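Local coordinates for mannan endo-1,4-beta-mannosidase (Mytilus edulis, PDB 2C0H), which hydrolyses the internal beta-1,4-mannosidic linkages of mannans, galactomannans and glucomannans, acting as a family 5 glycoside hydrolase with a TIM-barrel fold, at residues V262-W267 / E274-H279; G293-E298 / E306-W311; R33-N38 / R94-A99. The protein carries 3 engineered substitutions. All coordinates share one frame; numbering follows the deposited sequence.

Contact 1. Residues V262-W267 / E274-H279; sequences VHTYDW and ESPFKH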
loop_
_atom_site.group_PDB
_atom_site.type_symbol
_atom_site.label_atom_id
_atom_site.label_comp_id
_atom_site.label_asym_id
_atom_site.label_seq_id
_atom_site.Cartn_x
_atom_site.Cartn_y
_atom_site.Cartn_z
ATOM N N VAL A 262 -6.030 4.458 1.689
ATOM C CA VAL A 262 -7.411 4.012 1.577
ATOM C C VAL A 262 -7.807 3.963 0.120
ATOM O O VAL A 262 -7.371 4.785 -0.665
ATOM C CB VAL A 262 -8.410 4.913 2.350
ATOM C CG1 VAL A 262 -8.505 6.313 1.724
ATOM C CG2 VAL A 262 -9.775 4.280 2.423
ATOM N N HIS A 263 -8.642 2.990 -0.214
ATOM C CA HIS A 263 -9.147 2.849 -1.562
ATOM C C HIS A 263 -10.597 3.334 -1.636
ATOM O O HIS A 263 -11.341 3.279 -0.646
ATOM C CB HIS A 263 -9.033 1.387 -1.973
ATOM C CG HIS A 263 -7.645 0.831 -1.829
ATOM N ND1 HIS A 263 -7.378 -0.521 -1.883
ATOM C CD2 HIS A 263 -6.454 1.441 -1.626
ATOM C CE1 HIS A 263 -6.081 -0.713 -1.724
ATOM N NE2 HIS A 263 -5.496 0.459 -1.566
ATOM N N THR A 264 -11.021 3.835 -2.793
ATOM C CA THR A 264 -12.408 4.298 -2.880
ATOM C C THR A 264 -12.954 4.203 -4.296
ATOM O O THR A 264 -12.316 4.646 -5.265
ATOM C CB THR A 264 -12.538 5.730 -2.282
ATOM O OG1 THR A 264 -13.916 6.140 -2.207
ATOM C CG2 THR A 264 -11.734 6.695 -3.076
ATOM N N TYR A 265 -14.108 3.550 -4.394
ATOM C CA TYR A 265 -14.825 3.354 -5.651
ATOM C C TYR A 265 -16.303 3.642 -5.424
ATOM O O TYR A 265 -16.832 3.371 -4.345
ATOM C CB TYR A 265 -14.648 1.915 -6.122
ATOM C CG TYR A 265 -13.214 1.501 -6.388
ATOM C CD1 TYR A 265 -12.591 1.800 -7.593
ATOM C CD2 TYR A 265 -12.487 0.784 -5.451
ATOM C CE1 TYR A 265 -11.291 1.420 -7.865
ATOM C CE2 TYR A 265 -11.186 0.384 -5.717
ATOM C CZ TYR A 265 -10.582 0.707 -6.926
ATOM O OH TYR A 265 -9.296 0.328 -7.260
ATOM N N ASP A 266 -16.967 4.208 -6.427
ATOM C CA ASP A 266 -18.392 4.501 -6.318
ATOM C C ASP A 266 -19.236 3.225 -6.417
ATOM O O ASP A 266 -18.710 2.142 -6.682
ATOM C CB ASP A 266 -18.823 5.538 -7.362
ATOM C CG ASP A 266 -18.820 5.001 -8.788
ATOM O OD1 ASP A 266 -18.546 3.810 -9.011
ATOM O OD2 ASP A 266 -19.082 5.794 -9.711
ATOM N N TRP A 267 -20.533 3.362 -6.180
ATOM C CA TRP A 267 -21.472 2.259 -6.345
ATOM C C TRP A 267 -22.727 2.827 -6.970
ATOM O O TRP A 267 -23.284 3.778 -6.449
ATOM C CB TRP A 267 -21.799 1.609 -5.008
ATOM C CG TRP A 267 -22.785 0.493 -5.155
ATOM C CD1 TRP A 267 -24.061 0.450 -4.671
ATOM C CD2 TRP A 267 -22.586 -0.724 -5.879
ATOM N NE1 TRP A 267 -24.663 -0.730 -5.035
ATOM C CE2 TRP A 267 -23.780 -1.469 -5.778
ATOM C CE3 TRP A 267 -21.515 -1.256 -6.606
ATOM C CZ2 TRP A 267 -23.927 -2.726 -6.367
ATOM C CZ3 TRP A 267 -21.662 -2.507 -7.190
ATOM C CH2 TRP A 267 -22.861 -3.225 -7.069
ATOM N N GLU A 274 -18.888 7.648 3.479
ATOM C CA GLU A 274 -17.557 7.403 4.035
ATOM C C GLU A 274 -16.389 7.779 3.107
ATOM O O GLU A 274 -15.233 7.859 3.552
ATOM C CB GLU A 274 -17.431 5.933 4.478
ATOM C CG GLU A 274 -17.090 4.929 3.384
ATOM C CD GLU A 274 -18.244 4.574 2.476
ATOM O OE1 GLU A 274 -19.404 4.933 2.780
ATOM O OE2 GLU A 274 -17.972 3.922 1.441
ATOM N N SER A 275 -16.651 8.007 1.820
ATOM C CA SER A 275 -15.565 8.215 0.858
ATOM C C SER A 275 -14.725 9.476 1.095
ATOM O O SER A 275 -15.285 10.533 1.366
ATOM C CB SER A 275 -16.106 8.292 -0.572
ATOM O OG SER A 275 -15.068 8.631 -1.477
ATOM N N PRO A 276 -13.387 9.370 0.965
ATOM C CA PRO A 276 -12.534 10.560 1.015
ATOM C C PRO A 276 -12.816 11.580 -0.080
ATOM O O PRO A 276 -12.374 12.710 0.043
ATOM C CB PRO A 276 -11.111 10.011 0.892
ATOM C CG PRO A 276 -11.235 8.611 0.461
ATOM C CD PRO A 276 -12.591 8.135 0.811
ATOM N N PHE A 277 -13.527 11.205 -1.139
ATOM C CA PHE A 277 -13.936 12.213 -2.125
ATOM C C PHE A 277 -15.200 13.009 -1.743
ATOM O O PHE A 277 -15.618 13.895 -2.502
ATOM C CB PHE A 277 -14.083 11.573 -3.518
ATOM C CG PHE A 277 -12.765 11.165 -4.135
ATOM C CD1 PHE A 277 -11.820 12.108 -4.535
ATOM C CD2 PHE A 277 -12.448 9.825 -4.323
ATOM C CE1 PHE A 277 -10.600 11.729 -5.080
ATOM C CE2 PHE A 277 -11.231 9.448 -4.885
ATOM C CZ PHE A 277 -10.300 10.391 -5.257
ATOM N N LYS A 278 -15.793 12.723 -0.584
ATOM C CA LYS A 278 -16.966 13.469 -0.081
ATOM C C LYS A 278 -16.634 14.371 1.111
ATOM O O LYS A 278 -17.513 15.098 1.613
ATOM C CB LYS A 278 -18.081 12.502 0.322
ATOM C CG LYS A 278 -18.659 11.666 -0.825
ATOM C CD LYS A 278 -19.166 12.512 -1.995
ATOM C CE LYS A 278 -20.231 13.508 -1.589
ATOM N NZ LYS A 278 -20.793 14.212 -2.790
ATOM N N HIS A 279 -15.379 14.338 1.548
ATOM C CA HIS A 279 -14.946 15.074 2.740
ATOM C C HIS A 279 -13.498 15.520 2.615
ATOM O O HIS A 279 -12.716 14.942 1.853
ATOM C CB HIS A 279 -15.052 14.181 3.988
ATOM C CG HIS A 279 -16.409 13.605 4.221
ATOM N ND1 HIS A 279 -17.424 14.306 4.833
ATOM C CD2 HIS A 279 -16.921 12.390 3.914
ATOM C CE1 HIS A 279 -18.505 13.549 4.889
ATOM N NE2 HIS A 279 -18.224 12.381 4.339
HETATM O O HOH W 1 -15.530 4.553 -0.570
#
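The ST turn at S275, in the loop between strands 260-263 and 290-294 of the TIM barrel, meets T264 at the end region of strand 260-263, beside the probable substrate-binding site. Its hydroxyl S275 OG accepts from the backbone of its own turn, F277 N, at 3.0 Å and 156°. The same oxygen pairs with T264 OG1 at 2.8 Å, and either hydroxyl could be the donor. The chain from S275 to K278 is also a type I turn, closed by K278 N to S275 O.

T264 presents two different branches. Its OG1 lies anti to the backbone N (chi1 -173°), which brings it to S275. A water joins T264 OG1, at 2.8 Å, to E274 OE2 by donating to that carboxylate at 3.2 Å. E274 OE2 also bonds N227 ND2. The methyl branch turns to the F277 ring instead. T264 CG2 comes obliquely to within 3.3 Å of F277 CE2 and almost as near to CD2, so this packing is tight. Beside it, V262 CG1 rests on the P276 ring, 3.8 Å from CG. I292 of strand 290-294 touches both T264 and P276 and backs this patch.

H263 and Y265, a probable substrate-binding residue, point away from the 274-279 turn. H263 ND1 bonds E163, the probable proton donor, and Y265 OH bonds E294, the probable nucleophile. The buried T264 hydroxyl is satisfied by S275 OG and a water, while its methyl packs on F277. One side chain thus serves a polar and an apolar neighbour, and the two together fix its rotation.

Contact 2. Residues G293-E298 / E306-W311; sequences GEFNQE and ESMFEW
The side-chain amide of N296 is gripped at both ends, and its backbone oxygen meets M308 of helix 305-314. N296 OD1 bonds H299 ND1, and N296 ND2 bonds the carbonyl oxygen of W323, a probable substrate-binding residue. The backbone atom N296 O has the methyl M308 CE beside it at 3.7 Å.

The rest of the contact is apolar. The side chain of M308 runs extended as far as SD and then bends at its last torsion (chi3 90°). The bend carries CE to the F295 ring, 3.7 Å from CD1. The sulfur itself takes an edge position in a Met-aromatic contact: M308 SD is 5.2 Å from the centroid of the F295 ring and 75° off its normal. It also lies 4.0 Å from Q297 CA. The polar end of Q297 turns to S305, whose OG bonds Q297 OE1.

F295 and F309 form a T-shaped pair. The edge of F295 faces the flat of F309, with centroids 5.4 Å apart and planes at 69°. F295 CZ stands 3.8 Å above the F309 plane, offset toward its rim. Both rings also touch A320 and T322 of strand 319-322.

The contact belongs to the beta-alpha-beta unit formed by strand 290-294, helix 305-314 and strand 319-322. F295 directly follows E294, the probable nucleophile, in the chain. Across these two segments the side chains meet by apolar packing, and the T-shaped pair probably adds a weak attraction of ring hydrogens to a pi face. The N296 amide bonds to H299 and W323 instead, in neighbouring loops and not in the helix.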
loop_
_atom_site.group_PDB
_atom_site.type_symbol
_atom_site.label_atom_id
_atom_site.label_comp_id
_atom_site.label_asym_id
_atom_site.label_seq_id
_atom_site.Cartn_x
_atom_site.Cartn_y
_atom_site.Cartn_z
ATOM N N GLY A 293 -5.064 5.516 -2.317
ATOM C CA GLY A 293 -4.162 4.576 -2.964
ATOM C C GLY A 293 -4.712 3.809 -4.141
ATOM O O GLY A 293 -3.942 3.166 -4.829
ATOM N N GLU A 294 -6.030 3.886 -4.340
ATOM C CA GLU A 294 -6.680 3.325 -5.545
ATOM C C GLU A 294 -7.951 4.117 -5.819
ATOM O O GLU A 294 -8.736 4.355 -4.894
ATOM C CB GLU A 294 -7.101 1.862 -5.353
ATOM C CG GLU A 294 -5.977 0.850 -5.189
ATOM C CD GLU A 294 -6.461 -0.593 -5.151
ATOM O OE1 GLU A 294 -7.664 -0.844 -5.420
ATOM O OE2 GLU A 294 -5.633 -1.493 -4.840
ATOM N N PHE A 295 -8.139 4.517 -7.076
ATOM C CA PHE A 295 -9.382 5.141 -7.540
ATOM C C PHE A 295 -9.265 5.217 -9.048
ATOM O O PHE A 295 -8.166 5.088 -9.595
ATOM C CB PHE A 295 -9.559 6.554 -6.969
ATOM C CG PHE A 295 -8.519 7.534 -7.418
ATOM C CD1 PHE A 295 -8.744 8.415 -8.490
ATOM C CD2 PHE A 295 -7.284 7.596 -6.774
ATOM C CE1 PHE A 295 -7.786 9.302 -8.886
ATOM C CE2 PHE A 295 -6.313 8.486 -7.180
ATOM C CZ PHE A 295 -6.551 9.351 -8.233
ATOM N N ASN A 296 -10.385 5.488 -9.723
ATOM C CA ASN A 296 -10.325 5.869 -11.140
ATOM C C ASN A 296 -11.617 6.563 -11.571
ATOM O O ASN A 296 -12.629 6.535 -10.883
ATOM C CB ASN A 296 -9.990 4.680 -12.069
ATOM C CG ASN A 296 -10.912 3.493 -11.895
ATOM O OD1 ASN A 296 -12.142 3.610 -11.909
ATOM N ND2 ASN A 296 -10.317 2.310 -11.735
ATOM N N GLN A 297 -11.525 7.235 -12.706
ATOM C CA GLN A 297 -12.642 8.002 -13.257
ATOM C C GLN A 297 -13.817 7.094 -13.621
ATOM O O GLN A 297 -14.978 7.484 -13.502
ATOM C CB GLN A 297 -12.127 8.742 -14.474
ATOM C CG GLN A 297 -13.084 9.643 -15.159
ATOM C CD GLN A 297 -12.464 10.235 -16.397
ATOM O OE1 GLN A 297 -11.352 10.792 -16.372
ATOM N NE2 GLN A 297 -13.162 10.087 -17.510
ATOM N N GLU A 298 -13.519 5.877 -14.040
ATOM C CA GLU A 298 -14.566 4.930 -14.402
ATOM C C GLU A 298 -15.498 4.600 -13.224
ATOM O O GLU A 298 -16.673 4.270 -13.418
ATOM C CB GLU A 298 -13.932 3.671 -15.008
ATOM C CG GLU A 298 -13.305 3.874 -16.413
ATOM C CD GLU A 298 -11.939 4.591 -16.452
ATOM O OE1 GLU A 298 -11.361 4.930 -15.396
ATOM O OE2 GLU A 298 -11.404 4.814 -17.568
ATOM N N GLU A 306 -8.849 14.648 -13.582
ATOM C CA GLU A 306 -8.293 15.913 -13.102
ATOM C C GLU A 306 -8.921 16.355 -11.769
ATOM O O GLU A 306 -8.199 16.780 -10.850
ATOM C CB GLU A 306 -8.509 17.016 -14.149
ATOM C CG GLU A 306 -7.751 16.827 -15.424
ATOM C CD GLU A 306 -8.578 16.180 -16.522
ATOM O OE1 GLU A 306 -9.431 15.306 -16.210
ATOM O OE2 GLU A 306 -8.353 16.548 -17.702
ATOM N N SER A 307 -10.254 16.289 -11.671
ATOM C CA SER A 307 -10.980 16.681 -10.446
ATOM C C SER A 307 -10.645 15.787 -9.266
ATOM O O SER A 307 -10.579 16.272 -8.145
ATOM C CB SER A 307 -12.489 16.665 -10.668
ATOM O OG SER A 307 -12.889 17.781 -11.481
ATOM N N MET A 308 -10.428 14.508 -9.528
ATOM C CA MET A 308 -10.103 13.565 -8.456
ATOM C C MET A 308 -8.678 13.855 -7.931
ATOM O O MET A 308 -8.467 13.927 -6.713
ATOM C CB MET A 308 -10.266 12.128 -8.949
ATOM C CG MET A 308 -11.716 11.787 -9.348
ATOM S SD MET A 308 -11.980 10.115 -9.971
ATOM C CE MET A 308 -12.347 9.298 -8.440
ATOM N N PHE A 309 -7.706 14.036 -8.819
ATOM C CA PHE A 309 -6.328 14.441 -8.400
ATOM C C PHE A 309 -6.381 15.800 -7.673
ATOM O O PHE A 309 -5.729 15.990 -6.639
ATOM C CB PHE A 309 -5.357 14.469 -9.585
ATOM C CG PHE A 309 -4.737 13.133 -9.905
ATOM C CD1 PHE A 309 -3.531 12.755 -9.334
ATOM C CD2 PHE A 309 -5.326 12.282 -10.808
ATOM C CE1 PHE A 309 -2.955 11.536 -9.620
ATOM C CE2 PHE A 309 -4.729 11.066 -11.141
ATOM C CZ PHE A 309 -3.534 10.690 -10.531
ATOM N N GLU A 310 -7.184 16.731 -8.184
ATOM C CA GLU A 310 -7.326 18.042 -7.543
ATOM C C GLU A 310 -7.885 17.968 -6.135
ATOM O O GLU A 310 -7.404 18.682 -5.239
ATOM C CB GLU A 310 -8.220 18.968 -8.377
ATOM C CG GLU A 310 -8.292 20.413 -7.857
ATOM C CD GLU A 310 -7.053 21.231 -8.151
ATOM O OE1 GLU A 310 -6.143 20.730 -8.848
ATOM O OE2 GLU A 310 -6.985 22.395 -7.682
ATOM N N TRP A 311 -8.919 17.147 -5.938
ATOM C CA TRP A 311 -9.534 16.971 -4.612
ATOM C C TRP A 311 -8.480 16.441 -3.641
ATOM O O TRP A 311 -8.287 17.008 -2.558
ATOM C CB TRP A 311 -10.747 16.037 -4.660
ATOM C CG TRP A 311 -11.487 15.967 -3.347
ATOM C CD1 TRP A 311 -11.252 15.098 -2.319
ATOM C CD2 TRP A 311 -12.567 16.806 -2.919
ATOM N NE1 TRP A 311 -12.118 15.339 -1.291
ATOM C CE2 TRP A 311 -12.936 16.386 -1.624
ATOM C CE3 TRP A 311 -13.246 17.881 -3.499
ATOM C CZ2 TRP A 311 -13.963 16.999 -0.902
ATOM C CZ3 TRP A 311 -14.267 18.479 -2.793
ATOM C CH2 TRP A 311 -14.618 18.044 -1.506
#

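Contact 3. Residues R33-N38 / R94-A99; sequences RDFGHN and RAYLHA
F35 and Y96 carry the tight part of this contact, and the rest of the 33-38 loop stands off from the helix. The tip of the F35 ring reaches the base of the tyrosine. F35 CZ is 3.9 Å from Y96 CD2, and F35 CE1 is 3.9 Å from Y96 CB. That CB lies at the edge of the phenylalanine, in its ring plane. The two rings meet obliquely, with planes at 47° and centroids 5.8 Å apart. Y96 CG stands anti to the backbone N (chi1 -179°), which turns the ring so that CD2 comes to the edge of F35, near its plane.

In the TIM barrel, the 33-38 loop follows strand 17-25, and Y96 lies on helix 89-102, between strands 61-68 and 106-113. Both rings sit against the barrel wall. F35 touches V64 and L66, and Y96 touches V62 and I107. Helix 40-56 adds Y40 beside F35 and F47 beside the tyrosine ring.

The backbones are much farther apart: the CA atoms of F35 and Y96, the nearest across the segments, are separated by 9.3 Å. R33, H37 and N38 are exposed to solvent. The loop backbone has polar ties: G36 N bonds D92 OD2 in the first turn of helix 89-102, and H37 N bonds D86 OD2. The R94 side chain runs away from F35 to a salt bridge with E152.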
loop_
_atom_site.group_PDB
_atom_site.type_symbol
_atom_site.label_atom_id
_atom_site.label_comp_id
_atom_site.label_asym_id
_atom_site.label_seq_id
_atom_site.Cartn_x
_atom_site.Cartn_y
_atom_site.Cartn_z
ATOM N N ARG A 33 4.590 -12.918 -10.416
ATOM C CA ARG A 33 5.763 -13.515 -11.042
ATOM C C ARG A 33 6.598 -12.443 -11.777
ATOM O O ARG A 33 7.054 -12.653 -12.905
ATOM C CB ARG A 33 5.304 -14.626 -12.003
ATOM C CG ARG A 33 4.600 -15.766 -11.327
ATOM C CD ARG A 33 4.183 -16.865 -12.306
ATOM N NE ARG A 33 3.263 -17.803 -11.665
ATOM C CZ ARG A 33 3.612 -18.852 -10.920
ATOM N NH1 ARG A 33 4.890 -19.152 -10.693
ATOM N NH2 ARG A 33 2.659 -19.614 -10.392
ATOM N N ASP A 34 6.827 -11.308 -11.117
ATOM C CA ASP A 34 7.549 -10.193 -11.733
ATOM C C ASP A 34 9.008 -10.036 -11.269
ATOM O O ASP A 34 9.804 -9.403 -11.959
ATOM C CB ASP A 34 6.791 -8.884 -11.494
ATOM C CG ASP A 34 5.629 -8.689 -12.446
ATOM O OD1 ASP A 34 5.811 -8.969 -13.649
ATOM O OD2 ASP A 34 4.564 -8.221 -12.010
ATOM N N PHE A 35 9.341 -10.564 -10.088
ATOM C CA PHE A 35 10.668 -10.406 -9.497
ATOM C C PHE A 35 11.140 -11.746 -8.937
ATOM O O PHE A 35 10.327 -12.517 -8.438
ATOM C CB PHE A 35 10.630 -9.354 -8.373
ATOM C CG PHE A 35 10.156 -7.997 -8.836
ATOM C CD1 PHE A 35 11.048 -7.079 -9.363
ATOM C CD2 PHE A 35 8.821 -7.668 -8.784
ATOM C CE1 PHE A 35 10.616 -5.841 -9.806
ATOM C CE2 PHE A 35 8.379 -6.421 -9.239
ATOM C CZ PHE A 35 9.279 -5.523 -9.742
ATOM N N GLY A 36 12.442 -11.999 -9.016
ATOM C CA GLY A 36 13.019 -13.285 -8.636
ATOM C C GLY A 36 12.957 -14.271 -9.783
ATOM O O GLY A 36 12.168 -14.102 -10.713
ATOM N N HIS A 37 13.795 -15.303 -9.730
ATOM C CA HIS A 37 13.841 -16.318 -10.786
ATOM C C HIS A 37 14.038 -15.700 -12.176
ATOM O O HIS A 37 13.475 -16.177 -13.171
ATOM C CB HIS A 37 12.581 -17.202 -10.721
ATOM C CG HIS A 37 12.345 -17.805 -9.370
ATOM N ND1 HIS A 37 13.149 -18.799 -8.855
ATOM C CD2 HIS A 37 11.422 -17.538 -8.419
ATOM C CE1 HIS A 37 12.726 -19.123 -7.646
ATOM N NE2 HIS A 37 11.677 -18.376 -7.357
ATOM N N ASN A 38 14.844 -14.641 -12.239
ATOM C CA ASN A 38 15.151 -13.942 -13.486
ATOM C C ASN A 38 13.889 -13.453 -14.208
ATOM O O ASN A 38 13.871 -13.368 -15.432
ATOM C CB ASN A 38 15.984 -14.846 -14.404
ATOM C CG ASN A 38 17.350 -15.168 -13.822
ATOM O OD1 ASN A 38 18.210 -14.291 -13.704
ATOM N ND2 ASN A 38 17.554 -16.428 -13.445
ATOM N N ARG A 94 16.541 -4.453 -7.390
ATOM C CA ARG A 94 17.528 -3.384 -7.517
ATOM C C ARG A 94 17.604 -2.862 -8.946
ATOM O O ARG A 94 17.748 -1.668 -9.139
ATOM C CB ARG A 94 18.911 -3.838 -7.033
ATOM C CG ARG A 94 19.763 -2.705 -6.536
ATOM C CD ARG A 94 21.163 -3.149 -6.196
ATOM N NE ARG A 94 21.242 -4.029 -5.026
ATOM C CZ ARG A 94 21.168 -3.618 -3.761
ATOM N NH1 ARG A 94 20.954 -2.339 -3.462
ATOM N NH2 ARG A 94 21.296 -4.496 -2.773
ATOM N N ALA A 95 17.490 -3.743 -9.943
ATOM C CA ALA A 95 17.546 -3.298 -11.349
ATOM C C ALA A 95 16.366 -2.386 -11.641
ATOM O O ALA A 95 16.520 -1.379 -12.331
ATOM C CB ALA A 95 17.557 -4.465 -12.299
ATOM N N TYR A 96 15.192 -2.762 -11.143
ATOM C CA TYR A 96 13.980 -1.945 -11.303
ATOM C C TYR A 96 14.140 -0.612 -10.601
ATOM O O TYR A 96 13.810 0.433 -11.147
ATOM C CB TYR A 96 12.728 -2.685 -10.800
ATOM C CG TYR A 96 11.419 -1.923 -10.953
ATOM C CD1 TYR A 96 11.083 -1.303 -12.157
ATOM C CD2 TYR A 96 10.493 -1.865 -9.919
ATOM C CE1 TYR A 96 9.878 -0.617 -12.294
ATOM C CE2 TYR A 96 9.291 -1.184 -10.059
ATOM C CZ TYR A 96 8.986 -0.562 -11.250
ATOM O OH TYR A 96 7.772 0.110 -11.377
ATOM N N LEU A 97 14.648 -0.642 -9.377
ATOM C CA LEU A 97 14.892 0.606 -8.652
ATOM C C LEU A 97 15.880 1.536 -9.388
ATOM O O LEU A 97 15.694 2.751 -9.363
ATOM C CB LEU A 97 15.349 0.312 -7.208
ATOM C CG LEU A 97 14.258 -0.254 -6.291
ATOM C CD1 LEU A 97 14.914 -0.846 -5.037
ATOM C CD2 LEU A 97 13.201 0.789 -5.903
ATOM N N HIS A 98 16.904 0.978 -10.044
ATOM C CA HIS A 98 17.862 1.793 -10.813
ATOM C C HIS A 98 17.172 2.418 -12.016
ATOM O O HIS A 98 17.424 3.575 -12.321
ATOM C CB HIS A 98 19.068 0.991 -11.284
ATOM C CG HIS A 98 20.018 0.605 -10.195
ATOM N ND1 HIS A 98 20.004 1.172 -8.940
ATOM C CD2 HIS A 98 21.028 -0.292 -10.193
ATOM C CE1 HIS A 98 20.963 0.631 -8.206
ATOM N NE2 HIS A 98 21.596 -0.263 -8.943
ATOM N N ALA A 99 16.303 1.668 -12.684
ATOM C CA ALA A 99 15.499 2.225 -13.784
ATOM C C ALA A 99 14.584 3.359 -13.318
ATOM O O ALA A 99 14.478 4.400 -13.975
ATOM C CB ALA A 99 14.687 1.118 -14.449
#

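How the contacts relate
Along the chain the order is contact 3, contact 1, contact 2, each closing before the next opens. Contacts 1 and 2 are neighbours, with centres about 10 Å apart. They share the barrel sheet, where strands 260-263 and 290-294 lie side by side. V262 O probably accepts a hydrogen bond from G293 N, and the two contacts meet around the probable nucleophile E294. F277 also packs against the backbone of M308. Contact 3 is separate. Its centre is about 33 Å from that of contact 1, on the opposite side of the chain's centre, and about 29 Å from that of contact 2. The first two therefore border the probable catalytic centre together, while contact 3 packs an early loop against helix 89-102 across the barrel.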